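Local coordinates for Lmo2812 protein (Listeria monocytogenes EGD-e, PDB 5ZQA) that is a penicillin-binding protein of the S11 peptidase family that probably trims cell-wall peptidoglycan as a serine-type D-Ala-D-Ala carboxypeptidase, at residues V72-D77 / I186-E191; K65-F70 / K141-Q146. One frame throughout, in Å; residues are numbered along the deposited sequence.

How the interactions relate
Helix 65-77 takes part in both contacts, its N-terminal half in interaction 2 and its C-terminal end in interaction 1. The 65-70 / 141-146 contact is fully buried and made mainly by two methionines, a glutamine and a phenylalanine, without a hydrogen bond between the two segments; its partner, helix 139-150, crosses nearly at right angles. Interaction 1 lies farther from the centre of the chain, about 14 Å against 11 Å between centres, and is only partly buried; there, at the end of helix 175-188, carboxylates, waters and two magnesium ions are added to the packing of L73 on the imidazole. The two contacts meet where F70 CE1 packs 3.9 Å from H189 CD2, in an edge-to-face arrangement of the rings.

Interaction 1: residues V72-D77 / I186-E191; sequences VLEAVD and ISTHPE. With MG (magnesium ion), chain C; MG (magnesium ion), chain B.
H189 reaches from the end of helix 175-188 to the side of helix 65-77, and its imidazole is gripped at both nitrogens and over one face. L73 covers that face: its CB sits 3.5 Å from the ring centroid and only 9° off the normal, a CH-pi contact, while CD1 runs on beside H189 CB. An aliphatic side chain suits this place because it packs on the flat of the ring without competing for its nitrogens. The carboxylate of E74 arrives at the ring's edge, the two planes 76° apart. H189 NE2 donates to the anti lone pair of E74 OE2 at 2.7 Å, the acceptor lying 16° out of the ring plane. A bend at chi2 in the chain of E74 brings the carboxylate round to the histidine. Its other oxygen, OE1, binds one magnesium ion, whose four waters include one that donates to OE2. This His-carboxylate pair thus joins two magnesium sites where the C-terminal end of helix 65-77 meets the turn after helix 175-188, in a protein of the S11 carboxypeptidase family. H189 ND1 holds the other magnesium ion at 2.1 Å, and E191 OE2 binds it at 1.9 Å. An imidazole suits its position because one nitrogen can bind a metal while the other donates to a carboxylate. E191 CG is tucked over its own backbone, and a further bend at chi2 turns the carboxylate back to the metal. D77 comes to the imidazole edge, OD2 3.1 Å from H189 CE1. It reaches the metal through a coordinated water, which donates to D77 OD1 and, at 3.1 Å, to L73 O.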
ATOM      1  N   VAL A  72       5.104  10.105   5.375  1.00  7.24           N
ATOM      2  CA  VAL A  72       4.448  11.380   5.112  1.00  8.26           C
ATOM      3  C   VAL A  72       3.587  11.796   6.292  1.00  8.63           C
ATOM      4  O   VAL A  72       3.671  12.935   6.767  1.00  8.88           O
ATOM      5  CB  VAL A  72       3.590  11.302   3.837  1.00  7.30           C
ATOM      6  CG1 VAL A  72       2.668  12.501   3.723  1.00 10.47           C
ATOM      7  CG2 VAL A  72       4.505  11.185   2.611  1.00  9.88           C
ATOM      8  N   LEU A  73       2.793  10.856   6.793  1.00  6.99           N
ATOM      9  CA  LEU A  73       1.876  11.142   7.895  1.00  7.64           C
ATOM     10  C   LEU A  73       2.643  11.451   9.192  1.00  9.24           C
ATOM     11  O   LEU A  73       2.251  12.356   9.949  1.00  9.62           O
ATOM     12  CB  LEU A  73       0.916   9.972   8.084  1.00  7.99           C
ATOM     13  CG  LEU A  73      -0.050   9.821   6.906  1.00  8.51           C
ATOM     14  CD1 LEU A  73      -0.777   8.491   6.966  1.00 12.29           C
ATOM     15  CD2 LEU A  73      -1.045  10.970   6.867  1.00 11.14           C
ATOM     16  N   GLU A  74       3.742  10.733   9.435  1.00  7.41           N
ATOM     17  CA  GLU A  74       4.628  11.054  10.564  1.00  8.53           C
ATOM     18  C   GLU A  74       5.173  12.483  10.448  1.00 10.25           C
ATOM     19  O   GLU A  74       5.160  13.250  11.411  1.00 10.94           O
ATOM     20  CB  GLU A  74       5.804  10.068  10.645  1.00 10.59           C
ATOM     21  CG  GLU A  74       5.417   8.652  11.040  1.00 11.94           C
ATOM     22  CD  GLU A  74       5.113   8.539  12.518  1.00 15.77           C
ATOM     23  OE1 GLU A  74       6.061   8.658  13.329  1.00 17.66           O
ATOM     24  OE2 GLU A  74       3.926   8.367  12.876  1.00 14.77           O
ATOM     25  N   ALA A  75       5.629  12.843   9.255  1.00  9.44           N
ATOM     26  CA  ALA A  75       6.216  14.165   9.030  1.00 11.50           C
ATOM     27  C   ALA A  75       5.210  15.268   9.310  1.00 12.11           C
ATOM     28  O   ALA A  75       5.546  16.285   9.930  1.00 11.29           O
ATOM     29  CB  ALA A  75       6.747  14.281   7.604  1.00 11.03           C
ATOM     30  N   VAL A  76       3.969  15.078   8.887  1.00  9.26           N
ATOM     31  CA  VAL A  76       2.977  16.108   9.155  1.00 10.53           C
ATOM     32  C   VAL A  76       2.711  16.211  10.663  1.00 12.05           C
ATOM     33  O   VAL A  76       2.653  17.311  11.203  1.00 12.34           O
ATOM     34  CB  VAL A  76       1.673  15.858   8.392  1.00 12.21           C
ATOM     35  CG1 VAL A  76       0.619  16.908   8.780  1.00 15.94           C
ATOM     36  CG2 VAL A  76       1.939  15.875   6.876  1.00 10.89           C
ATOM     37  N   ASP A  77       2.577  15.082  11.350  1.00 12.66           N
ATOM     38  CA  ASP A  77       2.293  15.127  12.785  1.00 13.01           C
ATOM     39  C   ASP A  77       3.441  15.760  13.556  1.00 14.94           C
ATOM     40  O   ASP A  77       3.228  16.429  14.575  1.00 14.22           O
ATOM     41  CB  ASP A  77       2.028  13.722  13.334  1.00 13.47           C
ATOM     42  CG  ASP A  77       0.677  13.186  12.924  1.00 20.25           C
ATOM     43  OD1 ASP A  77      -0.032  13.878  12.163  1.00 21.70           O
ATOM     44  OD2 ASP A  77       0.329  12.065  13.349  1.00 16.87           O
ATOM     45  N   ILE A 186      -2.282   1.744  10.266  1.00  7.35           N
ATOM     46  CA  ILE A 186      -3.669   1.989  10.630  1.00  8.88           C
ATOM     47  C   ILE A 186      -3.823   2.399  12.108  1.00 10.38           C
ATOM     48  O   ILE A 186      -4.599   3.304  12.422  1.00 12.05           O
ATOM     49  CB  ILE A 186      -4.526   0.746  10.310  1.00  8.89           C
ATOM     50  CG1 ILE A 186      -4.614   0.551   8.791  1.00  9.50           C
ATOM     51  CG2 ILE A 186      -5.931   0.861  10.914  1.00 12.89           C
ATOM     52  CD1 ILE A 186      -5.219  -0.792   8.391  1.00 11.11           C
ATOM     53  N   SER A 187      -3.079   1.772  13.016  1.00  9.42           N
ATOM     54  CA  SER A 187      -3.204   2.109  14.440  1.00 10.47           C
ATOM     55  C   SER A 187      -2.609   3.490  14.751  1.00 12.78           C
ATOM     56  O   SER A 187      -3.143   4.244  15.571  1.00 12.35           O
ATOM     57  CB  SER A 187      -2.547   1.026  15.301  1.00 15.13           C
ATOM     58  OG  SER A 187      -1.145   0.994  15.122  1.00 18.11           O
ATOM     59  N   THR A 188      -1.510   3.827  14.086  1.00  9.19           N
ATOM     60  CA  THR A 188      -0.824   5.093  14.329  1.00  8.75           C
ATOM     61  C   THR A 188      -1.494   6.255  13.600  1.00  9.18           C
ATOM     62  O   THR A 188      -1.539   7.389  14.110  1.00  9.83           O
ATOM     63  CB  THR A 188       0.648   5.003  13.892  1.00  8.72           C
ATOM     64  OG1 THR A 188       1.264   3.872  14.528  1.00 13.12           O
ATOM     65  CG2 THR A 188       1.398   6.259  14.275  1.00 10.21           C
ATOM     66  N   HIS A 189      -2.015   5.968  12.411  1.00 10.01           N
ATOM     67  CA  HIS A 189      -2.663   6.975  11.577  1.00  9.31           C
ATOM     68  C   HIS A 189      -3.987   6.459  11.039  1.00  9.69           C
ATOM     69  O   HIS A 189      -4.113   6.212   9.843  1.00  9.67           O
ATOM     70  CB  HIS A 189      -1.746   7.393  10.414  1.00 10.31           C
ATOM     71  CG  HIS A 189      -0.446   7.968  10.869  1.00  8.70           C
ATOM     72  ND1 HIS A 189      -0.335   9.255  11.344  1.00 11.31           N
ATOM     73  CD2 HIS A 189       0.784   7.412  10.984  1.00 10.50           C
ATOM     74  CE1 HIS A 189       0.915   9.480  11.707  1.00 10.46           C
ATOM     75  NE2 HIS A 189       1.614   8.377  11.507  1.00 11.33           N
ATOM     76  N   PRO A 190      -4.990   6.320  11.920  1.00  9.36           N
ATOM     77  CA  PRO A 190      -6.291   5.785  11.498  1.00  9.60           C
ATOM     78  C   PRO A 190      -6.917   6.572  10.351  1.00  9.06           C
ATOM     79  O   PRO A 190      -7.686   6.006   9.582  1.00 10.91           O
ATOM     80  CB  PRO A 190      -7.150   5.876  12.776  1.00 10.53           C
ATOM     81  CG  PRO A 190      -6.401   6.755  13.704  1.00 13.61           C
ATOM     82  CD  PRO A 190      -4.959   6.662  13.351  1.00 10.98           C
ATOM     83  N   GLU A 191      -6.573   7.849  10.230  1.00  8.49           N
ATOM     84  CA  GLU A 191      -7.127   8.685   9.173  1.00 11.36           C
ATOM     85  C   GLU A 191      -6.690   8.236   7.776  1.00 10.26           C
ATOM     86  O   GLU A 191      -7.241   8.699   6.790  1.00  9.70           O
ATOM     87  CB  GLU A 191      -6.756  10.153   9.403  1.00 12.41           C
ATOM     88  CG  GLU A 191      -5.341  10.551   9.008  1.00 11.42           C
ATOM     89  CD  GLU A 191      -4.277  10.227  10.044  1.00 11.20           C
ATOM     90  OE1 GLU A 191      -4.575   9.619  11.102  1.00 10.28           O
ATOM     91  OE2 GLU A 191      -3.101  10.582   9.802  1.00 13.71           O
TER
HETATM   92 MG    MG C 302      -1.749  10.763  11.114  1.00  0.36          MG
HETATM   93 MG    MG B 301       5.928   9.142  15.411  1.00 22.27          MG
HETATM   94  O   HOH W   1      -0.811  12.381  10.294  1.00 12.62           O
HETATM   95  O   HOH W   2       4.077   8.122  15.389  1.00 23.19           O
HETATM   96  O   HOH W   3       4.892  10.962  14.971  1.00 23.80           O
HETATM   97  O   HOH W   4       7.069   7.424  15.650  1.00 27.67           O
HETATM   98  O   HOH W   5       7.604  10.161  15.389  1.00 22.88           O

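Interaction 2: residues K65-F70 / K141-Q146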
ATOM      1  N   LYS A  65       4.255   1.840  -1.202  1.00  7.51           N
ATOM      2  CA  LYS A  65       3.679   3.154  -0.949  1.00  8.77           C
ATOM      3  C   LYS A  65       3.037   3.281   0.428  1.00  7.37           C
ATOM      4  O   LYS A  65       2.847   4.399   0.912  1.00  8.66           O
ATOM      5  CB  LYS A  65       2.660   3.491  -2.032  1.00  8.30           C
ATOM      6  CG  LYS A  65       3.290   3.683  -3.410  1.00  9.00           C
ATOM      7  CD  LYS A  65       2.218   3.871  -4.466  1.00 10.44           C
ATOM      8  CE  LYS A  65       2.814   4.327  -5.800  1.00 11.83           C
ATOM      9  NZ  LYS A  65       3.498   3.212  -6.482  1.00 12.82           N
ATOM     10  N   LEU A  66       2.736   2.160   1.079  1.00  8.22           N
ATOM     11  CA  LEU A  66       2.216   2.233   2.445  1.00  7.52           C
ATOM     12  C   LEU A  66       3.288   2.738   3.406  1.00  8.70           C
ATOM     13  O   LEU A  66       2.977   3.445   4.363  1.00  7.84           O
ATOM     14  CB  LEU A  66       1.687   0.878   2.911  1.00  8.67           C
ATOM     15  CG  LEU A  66       0.426   0.431   2.154  1.00  9.52           C
ATOM     16  CD1 LEU A  66       0.005  -0.964   2.566  1.00 13.54           C
ATOM     17  CD2 LEU A  66      -0.735   1.406   2.375  1.00 11.24           C
ATOM     18  N   MET A  67       4.549   2.392   3.152  1.00  8.20           N
ATOM     19  CA  MET A  67       5.611   2.890   4.021  1.00  8.04           C
ATOM     20  C   MET A  67       5.861   4.362   3.729  1.00  7.89           C
ATOM     21  O   MET A  67       6.081   5.154   4.650  1.00  8.63           O
ATOM     22  CB  MET A  67       6.910   2.098   3.851  1.00  8.26           C
ATOM     23  CG  MET A  67       8.078   2.694   4.657  1.00  8.19           C
ATOM     24  SD  MET A  67       7.788   2.758   6.439  1.00 10.27           S
ATOM     25  CE  MET A  67       8.209   1.079   6.908  1.00 10.91           C
ATOM     26  N   THR A  68       5.819   4.738   2.453  1.00  8.76           N
ATOM     27  CA  THR A  68       5.933   6.150   2.116  1.00  7.95           C
ATOM     28  C   THR A  68       4.791   6.950   2.757  1.00  8.57           C
ATOM     29  O   THR A  68       5.038   8.014   3.315  1.00  8.65           O
ATOM     30  CB  THR A  68       5.969   6.346   0.593  1.00  7.17           C
ATOM     31  OG1 THR A  68       7.045   5.548   0.077  1.00  9.44           O
ATOM     32  CG2 THR A  68       6.200   7.823   0.198  1.00  9.10           C
ATOM     33  N   ALA A  69       3.563   6.423   2.701  1.00  8.05           N
ATOM     34  CA  ALA A  69       2.421   7.073   3.356  1.00  7.62           C
ATOM     35  C   ALA A  69       2.678   7.244   4.851  1.00  8.08           C
ATOM     36  O   ALA A  69       2.429   8.323   5.407  1.00  8.78           O
ATOM     37  CB  ALA A  69       1.130   6.273   3.120  1.00 10.38           C
ATOM     38  N   PHE A  70       3.169   6.191   5.502  1.00  8.65           N
ATOM     39  CA  PHE A  70       3.466   6.252   6.934  1.00  8.18           C
ATOM     40  C   PHE A  70       4.419   7.396   7.243  1.00  8.78           C
ATOM     41  O   PHE A  70       4.181   8.183   8.163  1.00  8.56           O
ATOM     42  CB  PHE A  70       4.059   4.921   7.432  1.00  9.44           C
ATOM     43  CG  PHE A  70       4.251   4.871   8.922  1.00 11.14           C
ATOM     44  CD1 PHE A  70       3.207   4.515   9.753  1.00 16.58           C
ATOM     45  CD2 PHE A  70       5.465   5.221   9.494  1.00 14.40           C
ATOM     46  CE1 PHE A  70       3.376   4.477  11.132  1.00 17.63           C
ATOM     47  CE2 PHE A  70       5.635   5.186  10.862  1.00 17.22           C
ATOM     48  CZ  PHE A  70       4.585   4.813  11.678  1.00 18.63           C
ATOM     49  N   LYS A 141      16.662   4.549   2.597  1.00 14.33           N
ATOM     50  CA  LYS A 141      17.291   4.251   3.884  1.00 14.59           C
ATOM     51  C   LYS A 141      16.340   4.581   5.034  1.00 12.27           C
ATOM     52  O   LYS A 141      16.250   3.838   6.010  1.00 13.96           O
ATOM     53  CB  LYS A 141      18.608   5.022   4.029  1.00 18.66           C
ATOM     54  CG  LYS A 141      19.353   4.787   5.344  1.00 25.97           C
ATOM     55  CD  LYS A 141      20.869   4.819   5.128  1.00 30.63           C
ATOM     56  CE  LYS A 141      21.279   6.015   4.277  1.00 28.96           C
ATOM     57  NZ  LYS A 141      22.745   6.071   4.001  1.00 30.61           N
ATOM     58  N   GLU A 142      15.600   5.677   4.912  1.00 12.14           N
ATOM     59  CA  GLU A 142      14.632   6.033   5.943  1.00 13.41           C
ATOM     60  C   GLU A 142      13.453   5.063   5.971  1.00 12.34           C
ATOM     61  O   GLU A 142      12.946   4.745   7.044  1.00 12.52           O
ATOM     62  CB  GLU A 142      14.141   7.463   5.741  1.00 17.45           C
ATOM     63  CG  GLU A 142      15.210   8.511   6.030  1.00 24.31           C
ATOM     64  CD  GLU A 142      15.690   8.480   7.477  1.00 30.93           C
ATOM     65  OE1 GLU A 142      14.936   8.000   8.354  1.00 29.15           O
ATOM     66  OE2 GLU A 142      16.824   8.936   7.738  1.00 36.47           O
ATOM     67  N   MET A 143      13.039   4.575   4.806  1.00 10.72           N
ATOM     68  CA  MET A 143      11.994   3.553   4.756  1.00  9.78           C
ATOM     69  C   MET A 143      12.433   2.304   5.511  1.00 10.37           C
ATOM     70  O   MET A 143      11.672   1.737   6.288  1.00  9.89           O
ATOM     71  CB  MET A 143      11.653   3.182   3.303  1.00  8.14           C
ATOM     72  CG  MET A 143      11.075   4.312   2.474  1.00 10.32           C
ATOM     73  SD  MET A 143      10.846   3.837   0.742  1.00  9.19           S
ATOM     74  CE  MET A 143       9.283   2.948   0.820  1.00 10.70           C
ATOM     75  N   ASN A 144      13.669   1.867   5.275  1.00  9.32           N
ATOM     76  CA  ASN A 144      14.163   0.665   5.941  1.00  9.19           C
ATOM     77  C   ASN A 144      14.444   0.909   7.428  1.00 10.63           C
ATOM     78  O   ASN A 144      14.242   0.015   8.262  1.00 10.53           O
ATOM     79  CB  ASN A 144      15.396   0.162   5.204  1.00 10.89           C
ATOM     80  CG  ASN A 144      15.039  -0.426   3.867  1.00 11.01           C
ATOM     81  OD1 ASN A 144      14.120  -1.229   3.780  1.00 12.46           O
ATOM     82  ND2 ASN A 144      15.733  -0.007   2.813  1.00 13.33           N
ATOM     83  N   ASN A 145      14.866   2.126   7.766  1.00 10.32           N
ATOM     84  CA  ASN A 145      15.010   2.482   9.174  1.00 11.44           C
ATOM     85  C   ASN A 145      13.685   2.391   9.906  1.00 11.70           C
ATOM     86  O   ASN A 145      13.622   1.892  11.028  1.00 15.00           O
ATOM     87  CB  ASN A 145      15.586   3.889   9.319  1.00 12.61           C
ATOM     88  CG  ASN A 145      17.083   3.922   9.130  1.00 22.19           C
ATOM     89  OD1 ASN A 145      17.741   2.880   9.092  1.00 26.77           O
ATOM     90  ND2 ASN A 145      17.638   5.123   9.033  1.00 23.78           N
ATOM     91  N   GLN A 146      12.619   2.861   9.271  1.00 11.20           N
ATOM     92  CA  GLN A 146      11.302   2.815   9.890  1.00 10.45           C
ATOM     93  C   GLN A 146      10.805   1.379   9.995  1.00 11.54           C
ATOM     94  O   GLN A 146      10.163   1.025  10.980  1.00 14.46           O
ATOM     95  CB  GLN A 146      10.293   3.669   9.108  1.00 12.06           C
ATOM     96  CG  GLN A 146       8.917   3.727   9.769  1.00 12.65           C
ATOM     97  CD  GLN A 146       8.948   4.364  11.156  1.00 17.08           C
ATOM     98  OE1 GLN A 146       8.536   3.751  12.142  1.00 21.98           O
ATOM     99  NE2 GLN A 146       9.422   5.599  11.233  1.00 16.59           N
TER
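M67 and M143 have the nearest CA atoms of the two segments, 6.5 Å from M67 CA to M143 CA, and their side chains run alongside each other, heading opposite ways. M67 CG starts out anti to the backbone N (chi1 174°) and packs 3.9 Å from M143 CB; bends at chi2 and chi3 then lay SD 3.6 Å from Q146 CG and bring the methyl CE to M143 O. An unbranched thioether suits this seam, since it can curl along the neighbouring helix. T68 follows, its OG1 3.5 Å from M143 CE, though that hydroxyl is hydrogen-bonded to A161 O. The Q146 side chain runs across that of F70, with the amide plane turned 52° from the ring. F70 CE2 touches Q146 CD at 3.4 Å, and Q146 NE2 lies in the plane of the ring at its edge. The helix axes pass 10.1 Å apart at 86°, so a few long side chains span the gap. The contact packs the side of helix 65-77 that K65 turns away from. K65 NZ hydrogen-bonds to S62 OG and N124 OD1; S62 and K65, the predicted acylated serine and proton acceptor, form the SxxK motif at the start of that helix, as in penicillin-binding proteins.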